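Local coordinates for protein TonB-dependent siderophore receptor (Pseudomonas aeruginosa 39016, PDB 5NEC) that probably takes up iron-loaded siderophores across the outer membrane in a TonB-dependent manner, a route that siderophore-drug conjugates can also use, at residues 230-235 and 279-284; 302-307 and 340-345; 430-435 and 456-461. All blocks are in the same frame, centred on the assembly; numbering follows the deposited sequence.

Contact 1 of 3, residues 230-235 and 279-284; sequences SHYHLE and SRIDTS
Strands 230-235 and 279-284 run antiparallel, 177° between their directions, with paired backbone hydrogen bonds at Tyr232-Thr283 and at Leu234-Ile281. On one face Asp282 serves two histidines of the other strand, and its OD1 accepts from both. Asp282 CG lies beside its own backbone N, anti to the carbonyl carbon (chi1 -77°). His233 ND1 makes the shorter bond, 2.6 Å to Asp282 OD1. It approaches from above the carboxylate plane, while the oxygen lies close to the plane of the ring. His231 NE2 is 3.2 Å from Asp282 OD1. This bond is nearly straight (172°) and uses the anti lone pair. The other nitrogen of His231, ND1, is hydrogen-bonded to Ser284 OG at 2.7 Å, and Thr283 O lies over one face of that ring. His233 NE2 donates to Glu235 OE1 at 3.3 Å. With acceptors at both nitrogens, His233 may well carry a positive charge. Glu235 OE1 also forms a salt bridge with Arg280 NE, 3.1 Å away. The carboxylate and guanidinium planes are nearly parallel and OE1 sits over the guanidinium face, so charge holds this pair, and no N-H of Arg280 points at OE1.

On the opposite face Ile281 CG2 packs 3.8 Å from Leu234 CB and meets the edge of the Tyr232 ring. Ile281 also touches Asp113, Thr114 and Gln117 of the plug. Such pairing is typical of a TonB-dependent receptor barrel, one face turned to the plug.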
loop_
_atom_site.group_PDB
_atom_site.type_symbol
_atom_site.label_atom_id
_atom_site.label_comp_id
_atom_site.label_asym_id
_atom_site.label_seq_id
_atom_site.Cartn_x
_atom_site.Cartn_y
_atom_site.Cartn_z
ATOM N N SER A 230 15.983 -15.441 -1.321
ATOM C CA SER A 230 14.649 -15.300 -1.907
ATOM C C SER A 230 14.718 -14.631 -3.254
ATOM O O SER A 230 15.526 -13.743 -3.473
ATOM C CB SER A 230 13.756 -14.467 -1.001
ATOM O OG SER A 230 13.486 -15.216 0.179
ATOM N N HIS A 231 13.860 -15.057 -4.162
ATOM C CA HIS A 231 13.612 -14.304 -5.351
ATOM C C HIS A 231 12.111 -14.071 -5.471
ATOM O O HIS A 231 11.317 -14.934 -5.087
ATOM C CB HIS A 231 14.181 -14.983 -6.598
ATOM C CG HIS A 231 14.241 -14.066 -7.779
ATOM N ND1 HIS A 231 15.330 -13.260 -8.038
ATOM C CD2 HIS A 231 13.309 -13.745 -8.707
ATOM C CE1 HIS A 231 15.079 -12.515 -9.101
ATOM N NE2 HIS A 231 13.856 -12.787 -9.521
ATOM N N TYR A 232 11.745 -12.881 -5.967
ATOM C CA TYR A 232 10.364 -12.482 -6.196
ATOM C C TYR A 232 10.199 -11.961 -7.639
ATOM O O TYR A 232 10.916 -11.073 -8.085
ATOM C CB TYR A 232 9.946 -11.402 -5.189
ATOM C CG TYR A 232 8.512 -10.951 -5.358
ATOM C CD1 TYR A 232 7.472 -11.687 -4.822
ATOM C CD2 TYR A 232 8.193 -9.790 -6.073
ATOM C CE1 TYR A 232 6.156 -11.283 -4.966
ATOM C CE2 TYR A 232 6.876 -9.381 -6.231
ATOM C CZ TYR A 232 5.862 -10.128 -5.667
ATOM O OH TYR A 232 4.545 -9.758 -5.803
ATOM N N HIS A 233 9.238 -12.511 -8.358
ATOM C CA HIS A 233 8.996 -12.132 -9.724
ATOM C C HIS A 233 7.503 -11.955 -9.955
ATOM O O HIS A 233 6.746 -12.879 -9.677
ATOM C CB HIS A 233 9.526 -13.192 -10.671
ATOM C CG HIS A 233 9.361 -12.832 -12.111
ATOM N ND1 HIS A 233 10.237 -11.996 -12.763
ATOM C CD2 HIS A 233 8.400 -13.144 -13.011
ATOM C CE1 HIS A 233 9.833 -11.811 -14.006
ATOM N NE2 HIS A 233 8.720 -12.497 -14.181
ATOM N N LEU A 234 7.097 -10.780 -10.454
ATOM C CA LEU A 234 5.720 -10.527 -10.873
ATOM C C LEU A 234 5.700 -9.772 -12.197
ATOM O O LEU A 234 6.417 -8.786 -12.377
ATOM C CB LEU A 234 4.965 -9.717 -9.811
ATOM C CG LEU A 234 3.440 -9.609 -10.039
ATOM C CD1 LEU A 234 2.727 -10.877 -9.590
ATOM C CD2 LEU A 234 2.873 -8.416 -9.305
ATOM N N GLU A 235 4.847 -10.231 -13.102
ATOM C CA GLU A 235 4.678 -9.658 -14.427
ATOM C C GLU A 235 3.202 -9.368 -14.614
ATOM O O GLU A 235 2.374 -10.204 -14.262
ATOM C CB GLU A 235 5.125 -10.677 -15.462
ATOM C CG GLU A 235 5.433 -10.106 -16.844
ATOM C CD GLU A 235 6.544 -10.881 -17.503
ATOM O OE1 GLU A 235 7.641 -10.946 -16.871
ATOM O OE2 GLU A 235 6.336 -11.428 -18.611
ATOM N N SER A 279 3.968 -4.292 -16.658
ATOM C CA SER A 279 5.027 -4.162 -15.677
ATOM C C SER A 279 5.689 -5.491 -15.367
ATOM O O SER A 279 5.128 -6.553 -15.603
ATOM C CB SER A 279 4.539 -3.439 -14.409
ATOM O OG SER A 279 3.883 -4.307 -13.538
ATOM N N ARG A 280 6.927 -5.387 -14.896
ATOM C CA ARG A 280 7.747 -6.515 -14.523
ATOM C C ARG A 280 8.505 -6.085 -13.290
ATOM O O ARG A 280 9.093 -5.010 -13.302
ATOM C CB ARG A 280 8.714 -6.857 -15.646
ATOM C CG ARG A 280 9.489 -8.143 -15.400
ATOM C CD ARG A 280 10.442 -8.482 -16.554
ATOM N NE ARG A 280 9.698 -8.823 -17.781
ATOM C CZ ARG A 280 10.171 -9.488 -18.843
ATOM N NH1 ARG A 280 11.433 -9.936 -18.890
ATOM N NH2 ARG A 280 9.346 -9.726 -19.870
ATOM N N ILE A 281 8.469 -6.889 -12.224
ATOM C CA ILE A 281 9.355 -6.677 -11.083
ATOM C C ILE A 281 10.136 -7.961 -10.771
ATOM O O ILE A 281 9.585 -9.051 -10.814
ATOM C CB ILE A 281 8.655 -6.109 -9.827
ATOM C CG1 ILE A 281 9.680 -5.993 -8.692
ATOM C CG2 ILE A 281 7.489 -6.966 -9.412
ATOM C CD1 ILE A 281 9.356 -4.943 -7.656
ATOM N N ASP A 282 11.439 -7.799 -10.517
ATOM C CA ASP A 282 12.350 -8.858 -10.070
ATOM C C ASP A 282 13.090 -8.374 -8.830
ATOM O O ASP A 282 13.646 -7.281 -8.845
ATOM C CB ASP A 282 13.364 -9.164 -11.148
ATOM C CG ASP A 282 12.794 -10.002 -12.244
ATOM O OD1 ASP A 282 12.583 -11.199 -11.978
ATOM O OD2 ASP A 282 12.536 -9.489 -13.370
ATOM N N THR A 283 13.089 -9.170 -7.765
ATOM C CA THR A 283 13.777 -8.822 -6.521
ATOM C C THR A 283 14.462 -10.072 -5.932
ATOM O O THR A 283 13.829 -11.115 -5.750
ATOM C CB THR A 283 12.785 -8.196 -5.533
ATOM O OG1 THR A 283 12.315 -6.982 -6.098
ATOM C CG2 THR A 283 13.422 -7.839 -4.210
ATOM N N SER A 284 15.766 -9.954 -5.686
ATOM C CA SER A 284 16.572 -10.997 -5.082
ATOM C C SER A 284 16.988 -10.486 -3.731
ATOM O O SER A 284 17.436 -9.353 -3.636
ATOM C CB SER A 284 17.815 -11.263 -5.916
ATOM O OG SER A 284 17.479 -11.940 -7.107
#

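Contact 2 of 3, residues 302-307 and 340-345; sequences SRYGNS and TTAVNQ. With C8E ((hydroxyethyloxy)tri(ethyloxy)octane), chain C.
Asn344 CG is anti to its backbone N (chi1 -166°), a setting that suits a bond across the pair to Ser302. Ser302 OG donates to Asn344 OD1 at 2.9 Å, in the plane of the amide carbonyl. Asn344 OD1 also accepts from Asn300 ND2, so two donors grip it. The strands form part of a beta hairpin in the wall of the receptor barrel. Backbone hydrogen bonds run both ways at Arg303-Val343 and at Gly305-Thr341.

Tyr304 has CG anti to its backbone N, beside the carbonyl carbon (chi1 -176°). Its ring lies with one face over Thr341 O, which is 3.8 Å from Tyr304 CD1. The far end of the ring crosses Thr340 obliquely, and Tyr304 OH comes within 3.2 Å of Thr340 CG2, a close contact. Ala342 CB lies near the same ring, at a looser distance.

Arg303 and Val343 point to the other face, which meets Val111 of the plug. Arg303 leads away from strand 340-345: its NH1 donates to Val108 O and its NE to Thr285 OG1. These bonds tie the buried guanidinium to the plug and to the preceding strand, 276-291.

The octyl tail of a bound C8E detergent lies against the face of the sheet that carries Ser302, Tyr304 and Ala342, consistent with an outer surface that meets lipid. Its C8 is 3.8 Å from Tyr304 CB, and its C7 is 4.0 Å from Ser302 CB. Further along the tail, C3 and C4 each lie 3.9 Å from Ala342 CB.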
loop_
_atom_site.group_PDB
_atom_site.type_symbol
_atom_site.label_atom_id
_atom_site.label_comp_id
_atom_site.label_asym_id
_atom_site.label_seq_id
_atom_site.Cartn_x
_atom_site.Cartn_y
_atom_site.Cartn_z
ATOM N N SER A 302 21.255 -8.271 1.729
ATOM C CA SER A 302 21.548 -7.707 0.429
ATOM C C SER A 302 20.321 -7.865 -0.426
ATOM O O SER A 302 19.771 -8.959 -0.507
ATOM C CB SER A 302 22.722 -8.434 -0.211
ATOM O OG SER A 302 23.834 -8.335 0.647
ATOM N N ARG A 303 19.884 -6.772 -1.046
ATOM C CA ARG A 303 18.788 -6.816 -1.991
ATOM C C ARG A 303 19.227 -6.190 -3.326
ATOM O O ARG A 303 19.778 -5.085 -3.354
ATOM C CB ARG A 303 17.549 -6.123 -1.407
ATOM C CG ARG A 303 16.369 -6.111 -2.370
ATOM C CD ARG A 303 15.086 -5.720 -1.671
ATOM N NE ARG A 303 14.608 -6.796 -0.821
ATOM C CZ ARG A 303 13.723 -6.655 0.167
ATOM N NH1 ARG A 303 13.178 -5.473 0.451
ATOM N NH2 ARG A 303 13.358 -7.718 0.880
ATOM N N TYR A 304 19.017 -6.925 -4.416
ATOM C CA TYR A 304 19.055 -6.374 -5.756
ATOM C C TYR A 304 17.627 -6.423 -6.335
ATOM O O TYR A 304 16.972 -7.466 -6.315
ATOM C CB TYR A 304 20.025 -7.130 -6.662
ATOM C CG TYR A 304 20.119 -6.478 -8.030
ATOM C CD1 TYR A 304 21.065 -5.469 -8.281
ATOM C CD2 TYR A 304 19.226 -6.806 -9.052
ATOM C CE1 TYR A 304 21.131 -4.827 -9.513
ATOM C CE2 TYR A 304 19.286 -6.169 -10.281
ATOM C CZ TYR A 304 20.237 -5.189 -10.514
ATOM O OH TYR A 304 20.275 -4.571 -11.737
ATOM N N GLY A 305 17.175 -5.294 -6.878
ATOM C CA GLY A 305 15.839 -5.166 -7.458
ATOM C C GLY A 305 15.877 -4.525 -8.826
ATOM O O GLY A 305 16.747 -3.735 -9.116
ATOM N N ASN A 306 14.897 -4.852 -9.655
ATOM C CA ASN A 306 14.851 -4.446 -11.049
ATOM C C ASN A 306 13.376 -4.360 -11.467
ATOM O O ASN A 306 12.668 -5.369 -11.405
ATOM C CB ASN A 306 15.598 -5.508 -11.854
ATOM C CG ASN A 306 15.469 -5.327 -13.346
ATOM O OD1 ASN A 306 15.278 -4.213 -13.833
ATOM N ND2 ASN A 306 15.487 -6.429 -14.069
ATOM N N SER A 307 12.897 -3.175 -11.864
ATOM C CA SER A 307 11.486 -3.018 -12.265
ATOM C C SER A 307 11.323 -2.217 -13.545
ATOM O O SER A 307 11.988 -1.220 -13.733
ATOM C CB SER A 307 10.642 -2.406 -11.144
ATOM O OG SER A 307 10.940 -1.049 -11.010
ATOM N N THR A 340 16.596 0.237 -11.096
ATOM C CA THR A 340 17.518 -0.742 -10.567
ATOM C C THR A 340 17.798 -0.278 -9.151
ATOM O O THR A 340 17.977 0.915 -8.932
ATOM C CB THR A 340 18.782 -0.727 -11.443
ATOM O OG1 THR A 340 18.456 -1.272 -12.728
ATOM C CG2 THR A 340 19.924 -1.520 -10.844
ATOM N N THR A 341 17.774 -1.188 -8.179
ATOM C CA THR A 341 18.059 -0.843 -6.783
ATOM C C THR A 341 18.990 -1.886 -6.198
ATOM O O THR A 341 18.786 -3.082 -6.399
ATOM C CB THR A 341 16.770 -0.762 -5.932
ATOM O OG1 THR A 341 15.849 0.143 -6.548
ATOM C CG2 THR A 341 17.057 -0.251 -4.515
ATOM N N ALA A 342 20.001 -1.428 -5.476
ATOM C CA ALA A 342 20.936 -2.310 -4.800
ATOM C C ALA A 342 21.075 -1.815 -3.357
ATOM O O ALA A 342 21.410 -0.642 -3.151
ATOM C CB ALA A 342 22.267 -2.293 -5.521
ATOM N N VAL A 343 20.795 -2.676 -2.370
ATOM C CA VAL A 343 20.864 -2.281 -0.949
ATOM C C VAL A 343 21.686 -3.281 -0.132
ATOM O O VAL A 343 21.576 -4.493 -0.330
ATOM C CB VAL A 343 19.449 -2.153 -0.314
ATOM C CG1 VAL A 343 19.513 -1.520 1.074
ATOM C CG2 VAL A 343 18.558 -1.322 -1.211
ATOM N N ASN A 344 22.519 -2.777 0.772
ATOM C CA ASN A 344 23.124 -3.617 1.793
ATOM C C ASN A 344 22.861 -3.029 3.172
ATOM O O ASN A 344 23.133 -1.858 3.407
ATOM C CB ASN A 344 24.625 -3.814 1.596
ATOM C CG ASN A 344 25.159 -4.959 2.450
ATOM O OD1 ASN A 344 25.005 -6.122 2.103
ATOM N ND2 ASN A 344 25.732 -4.637 3.595
ATOM N N GLN A 345 22.364 -3.865 4.076
ATOM C CA GLN A 345 21.960 -3.447 5.404
ATOM C C GLN A 345 22.593 -4.385 6.432
ATOM O O GLN A 345 22.344 -5.573 6.401
ATOM C CB GLN A 345 20.438 -3.493 5.471
ATOM C CG GLN A 345 19.816 -2.530 6.455
ATOM C CD GLN A 345 18.306 -2.355 6.208
ATOM O OE1 GLN A 345 17.844 -2.246 5.064
ATOM N NE2 GLN A 345 17.537 -2.295 7.293
HETATM C C1 C8E C . 25.894 -0.424 -3.165
HETATM C C2 C8E C . 25.156 -1.583 -2.519
HETATM C C3 C8E C . 25.406 -2.917 -3.234
HETATM C C4 C8E C . 24.451 -4.027 -2.758
HETATM C C5 C8E C . 24.839 -5.436 -3.244
HETATM C C6 C8E C . 23.638 -6.270 -3.726
HETATM C C7 C8E C . 24.006 -7.743 -3.929
HETATM C C8 C8E C . 22.930 -8.562 -4.624
#

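Contact 3 of 3, residues 430-435 and 456-461; sequences GTTKAI and DSFETT
Phe458 reaches across to Thr431 and Thr432 of the neighbouring strand. Its CB leaves the sheet on the same face as Thr432, and CG stands anti to the backbone N (chi1 -167°). CG is 4.1 Å from Thr431 O. The next atom, CD1, comes closest: it is 3.3 Å from Thr431 O and 3.4 Å from Thr432 CG2. Beyond it, CE1 is 3.8 Å from Thr432 CG2. Thr432 CG2 sits at the ring edge, near the ring plane. The Phe458 side chain also touches Ser477 of strand 471-488.

On the same face Ala434 CB lies 3.2 Å from Asp456 OD1. The other oxygen, Asp456 OD2, forms a salt bridge with Arg454. Thr460 CG2 packs 3.8 Å from Gly430 CA. On the opposite face Lys433 NZ and Glu459 OE2 are 5.5 Å apart, too far for a salt bridge, though their charges may attract weakly.

Beneath the side chains, Thr431-Glu459 and Lys433-Ser457 each exchange two backbone hydrogen bonds. The two segments run antiparallel, 170° between their directions, and a very short turn joins their strands further along the chain. Such a tightly connected antiparallel hairpin is typical of the wall of a TonB-dependent receptor barrel.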
loop_
_atom_site.group_PDB
_atom_site.type_symbol
_atom_site.label_atom_id
_atom_site.label_comp_id
_atom_site.label_asym_id
_atom_site.label_seq_id
_atom_site.Cartn_x
_atom_site.Cartn_y
_atom_site.Cartn_z
ATOM N N GLY A 430 21.191 7.605 -7.775
ATOM C CA GLY A 430 21.139 8.002 -6.342
ATOM C C GLY A 430 21.932 7.078 -5.424
ATOM O O GLY A 430 21.930 5.879 -5.621
ATOM N N THR A 431 22.616 7.654 -4.438
ATOM C CA THR A 431 23.379 6.919 -3.417
ATOM C C THR A 431 22.830 7.328 -2.061
ATOM O O THR A 431 22.532 8.507 -1.856
ATOM C CB THR A 431 24.879 7.283 -3.473
ATOM O OG1 THR A 431 25.463 6.660 -4.606
ATOM C CG2 THR A 431 25.655 6.829 -2.234
ATOM N N THR A 432 22.681 6.363 -1.149
ATOM C CA THR A 432 22.350 6.658 0.245
ATOM C C THR A 432 23.316 5.929 1.182
ATOM O O THR A 432 23.754 4.827 0.895
ATOM C CB THR A 432 20.913 6.238 0.620
ATOM O OG1 THR A 432 20.789 4.831 0.462
ATOM C CG2 THR A 432 19.860 6.940 -0.197
ATOM N N LYS A 433 23.656 6.576 2.286
ATOM C CA LYS A 433 24.359 5.964 3.395
ATOM C C LYS A 433 23.565 6.358 4.619
ATOM O O LYS A 433 23.248 7.540 4.780
ATOM C CB LYS A 433 25.767 6.534 3.519
ATOM C CG LYS A 433 26.705 6.153 2.388
ATOM C CD LYS A 433 28.038 6.885 2.508
ATOM C CE LYS A 433 29.113 6.238 1.641
ATOM N NZ LYS A 433 30.318 7.119 1.544
ATOM N N ALA A 434 23.218 5.399 5.474
ATOM C CA ALA A 434 22.505 5.724 6.716
ATOM C C ALA A 434 23.069 4.981 7.913
ATOM O O ALA A 434 23.637 3.905 7.773
ATOM C CB ALA A 434 21.015 5.459 6.574
ATOM N N ILE A 435 22.897 5.578 9.086
ATOM C CA ILE A 435 23.209 4.942 10.355
ATOM C C ILE A 435 22.033 5.175 11.298
ATOM O O ILE A 435 21.420 6.233 11.270
ATOM C CB ILE A 435 24.556 5.440 10.924
ATOM C CG1 ILE A 435 24.936 4.651 12.182
ATOM C CG2 ILE A 435 24.531 6.925 11.229
ATOM C CD1 ILE A 435 26.369 4.879 12.642
ATOM N N ASP A 456 20.694 10.093 7.632
ATOM C CA ASP A 456 20.756 9.675 6.225
ATOM C C ASP A 456 21.528 10.692 5.413
ATOM O O ASP A 456 21.326 11.887 5.574
ATOM C CB ASP A 456 19.364 9.588 5.611
ATOM C CG ASP A 456 18.605 8.364 6.049
ATOM O OD1 ASP A 456 18.748 7.318 5.377
ATOM O OD2 ASP A 456 17.874 8.448 7.063
ATOM N N SER A 457 22.376 10.195 4.517
ATOM C CA SER A 457 23.169 11.012 3.612
ATOM C C SER A 457 22.833 10.578 2.180
ATOM O O SER A 457 22.790 9.390 1.891
ATOM C CB SER A 457 24.639 10.811 3.940
ATOM O OG SER A 457 25.464 11.498 3.039
ATOM N N PHE A 458 22.581 11.552 1.309
ATOM C CA PHE A 458 22.009 11.323 -0.030
ATOM C C PHE A 458 22.855 12.042 -1.110
ATOM O O PHE A 458 23.233 13.184 -0.912
ATOM C CB PHE A 458 20.559 11.838 0.002
ATOM C CG PHE A 458 19.712 11.429 -1.171
ATOM C CD1 PHE A 458 19.599 10.085 -1.543
ATOM C CD2 PHE A 458 18.966 12.382 -1.882
ATOM C CE1 PHE A 458 18.790 9.692 -2.620
ATOM C CE2 PHE A 458 18.157 12.000 -2.954
ATOM C CZ PHE A 458 18.064 10.652 -3.321
ATOM N N GLU A 459 23.195 11.357 -2.208
ATOM C CA GLU A 459 23.866 11.972 -3.382
ATOM C C GLU A 459 23.138 11.551 -4.632
ATOM O O GLU A 459 22.964 10.360 -4.816
ATOM C CB GLU A 459 25.299 11.473 -3.556
ATOM C CG GLU A 459 26.253 11.780 -2.428
ATOM C CD GLU A 459 27.716 11.500 -2.801
ATOM O OE1 GLU A 459 28.146 11.877 -3.917
ATOM O OE2 GLU A 459 28.445 10.902 -1.976
ATOM N N THR A 460 22.725 12.495 -5.487
ATOM C CA THR A 460 22.117 12.165 -6.795
ATOM C C THR A 460 22.754 12.912 -7.952
ATOM O O THR A 460 23.217 14.024 -7.800
ATOM C CB THR A 460 20.585 12.429 -6.875
ATOM O OG1 THR A 460 20.320 13.809 -6.627
ATOM C CG2 THR A 460 19.821 11.587 -5.884
ATOM N N THR A 461 22.742 12.276 -9.119
ATOM C CA THR A 461 23.125 12.892 -10.374
ATOM C C THR A 461 22.038 12.580 -11.365
ATOM O O THR A 461 21.685 11.433 -11.533
ATOM C CB THR A 461 24.466 12.335 -10.861
ATOM O OG1 THR A 461 25.477 12.741 -9.940
ATOM C CG2 THR A 461 24.838 12.861 -12.234
#

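From the N terminus, the chain first passes through the plug and then enters the barrel wall. Contact 1 closes the long connection between strands 225-238 and 276-291. A short turn leads on to strand 296-316, and contact 2 pairs this with strand 327-354. Contact 3 closes the later hairpin of strands 426-444 and 447-464. The three follow in series; none nests or crosses. Contacts 1 and 2 touch directly: Ser284 N is 2.8 Å from Tyr304 O, a probable hydrogen bond. Contacts 2 and 3 do not touch, their nearest atoms about 7 Å apart, and strand 357-379 runs between them. Together they tie one continuous part of the barrel wall.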